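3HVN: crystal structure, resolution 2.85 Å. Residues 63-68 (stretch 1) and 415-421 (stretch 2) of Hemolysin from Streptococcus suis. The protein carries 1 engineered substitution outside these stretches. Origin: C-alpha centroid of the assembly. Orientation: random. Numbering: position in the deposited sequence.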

# COMPACT_ATOMS: atom_id res chain seq x y z
N PRO A 63 -18.62 11.26 4.33
CA PRO A 63 -19.10 11.98 5.51
C PRO A 63 -18.04 12.95 6.03
O PRO A 63 -16.87 12.60 6.09
CB PRO A 63 -19.34 10.87 6.54
CG PRO A 63 -19.62 9.66 5.71
CD PRO A 63 -18.77 9.80 4.48
N ALA A 64 -18.47 14.16 6.39
CA ALA A 64 -17.55 15.20 6.85
C ALA A 64 -16.61 14.69 7.94
O ALA A 64 -17.00 13.87 8.77
CB ALA A 64 -18.32 16.41 7.33
N THR A 65 -15.38 15.19 7.93
CA THR A 65 -14.40 14.83 8.95
C THR A 65 -14.94 15.16 10.33
O THR A 65 -15.60 16.19 10.52
CB THR A 65 -13.07 15.59 8.73
OG1 THR A 65 -13.24 16.97 9.09
CG2 THR A 65 -12.64 15.50 7.28
N THR A 66 -14.67 14.30 11.30
CA THR A 66 -15.21 14.49 12.64
C THR A 66 -14.17 14.29 13.74
O THR A 66 -13.05 13.87 13.48
CB THR A 66 -16.41 13.56 12.91
OG1 THR A 66 -16.02 12.20 12.69
CG2 THR A 66 -17.57 13.90 11.98
N GLY A 67 -14.57 14.59 14.98
CA GLY A 67 -13.70 14.43 16.12
C GLY A 67 -14.37 13.64 17.23
O GLY A 67 -15.54 13.85 17.53
N MET A 68 -13.62 12.73 17.85
CA MET A 68 -14.15 11.88 18.90
C MET A 68 -13.27 11.90 20.14
O MET A 68 -12.10 12.27 20.07
CB MET A 68 -14.30 10.44 18.40
CG MET A 68 -15.36 10.26 17.32
SD MET A 68 -17.02 10.13 17.99
CE MET A 68 -16.91 8.56 18.85
N SER A 415 -13.65 21.95 17.74
CA SER A 415 -14.99 21.41 17.56
C SER A 415 -15.25 21.11 16.09
O SER A 415 -15.29 22.03 15.27
CB SER A 415 -16.04 22.38 18.10
OG SER A 415 -17.35 21.83 17.98
N TYR A 416 -15.40 19.83 15.76
CA TYR A 416 -15.63 19.42 14.38
C TYR A 416 -17.11 19.30 14.06
O TYR A 416 -17.68 18.21 14.09
CB TYR A 416 -14.92 18.10 14.08
CG TYR A 416 -13.44 18.24 13.84
CD1 TYR A 416 -12.96 18.81 12.67
CD2 TYR A 416 -12.51 17.80 14.78
CE1 TYR A 416 -11.60 18.95 12.44
CE2 TYR A 416 -11.16 17.92 14.56
CZ TYR A 416 -10.71 18.50 13.39
OH TYR A 416 -9.35 18.63 13.17
N ASN A 417 -17.75 20.43 13.77
CA ASN A 417 -19.15 20.44 13.37
C ASN A 417 -19.32 19.94 11.95
O ASN A 417 -18.40 19.37 11.36
CB ASN A 417 -19.74 21.85 13.52
CG ASN A 417 -19.75 22.33 14.95
OD1 ASN A 417 -19.47 21.57 15.88
ND2 ASN A 417 -20.09 23.60 15.15
N GLU A 418 -20.51 20.16 11.38
CA GLU A 418 -20.79 19.72 10.02
C GLU A 418 -19.87 20.41 9.01
O GLU A 418 -19.16 21.35 9.35
CB GLU A 418 -22.26 19.97 9.67
CG GLU A 418 -23.23 19.17 10.53
CD GLU A 418 -24.68 19.44 10.17
OE1 GLU A 418 -24.94 20.38 9.38
OE2 GLU A 418 -25.56 18.71 10.67
N ALA A 419 -19.90 19.92 7.78
CA ALA A 419 -19.03 20.44 6.71
C ALA A 419 -17.57 20.07 6.95
O ALA A 419 -16.70 20.40 6.14
CB ALA A 419 -19.20 21.94 6.57
N GLY A 420 -17.31 19.39 8.06
CA GLY A 420 -15.96 18.95 8.40
C GLY A 420 -14.99 20.09 8.59
O GLY A 420 -13.78 19.93 8.40
N GLU A 421 -15.50 21.25 8.98
CA GLU A 421 -14.67 22.43 9.19
C GLU A 421 -14.37 22.63 10.67
O GLU A 421 -15.26 22.48 11.51
CB GLU A 421 -15.34 23.67 8.60
CG GLU A 421 -14.45 24.90 8.55
CD GLU A 421 -15.04 26.01 7.71
OE1 GLU A 421 -16.03 25.76 7.00
OE2 GLU A 421 -14.51 27.14 7.76

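The two stretches lie 349 or more residues apart in sequence wherever they touch, yet they bury 266 Å² between them. The contact is modest and has two centres. Ala64 and Thr65 meet Gly420 at one, and Thr66 and Gly67 meet Tyr416 at the other.

Polar contacts are few. A single hydrogen bond crosses the contact: Thr65 OG1 donates to Gly420 O at 3.1 Å, and the bond is weak. The p rotamer of Thr65 places its hydroxyl within reach of this carbonyl, although CA-to-CB points sideways. A CA-H...O contact supplements it, with Gly420 CA 3.5 Å from Thr65 O and an angle of 144° at the hydrogen. Thr65 thus meets Gly420 through both its side chain and its backbone. No backbone N-H...O hydrogen bond joins the two stretches.

The other main contacts are packing contacts. Ala64 points its CB toward the other stretch, where it packs against the backbone: Ala64 CB is 3.2 Å from Gly420 N, a close approach. The CA-to-CB bond of Tyr416 also points toward the other stretch. Tyr416 CB lies 3.6 Å from Gly67 N, and Tyr416 CB is 3.9 Å from Thr66 CA. Its ring is approached obliquely by Thr65 OG1, which is 4.0 Å from Tyr416 CD1. The CA-to-CB bond of Thr66 points away from stretch 2, and its closest atom to Tyr416 is CA.

Both glycines matter sterically. An ideal CB on Gly67 would sit 2.8 Å from Tyr416 CD2, a clash. An ideal CB on Gly420 would lie 2.9 Å from Thr65 N, also a clash. The positive phi of Gly420, 63°, independently favours glycine.

Within stretch 2, Ser415 OG donates to Asn417 OD1 at 3.0 Å. Two weak backbone bonds accompany it: Asn417 N to Ser415 O at 3.3 Å, and Gly420 N to Asn417 O at 3.5 Å.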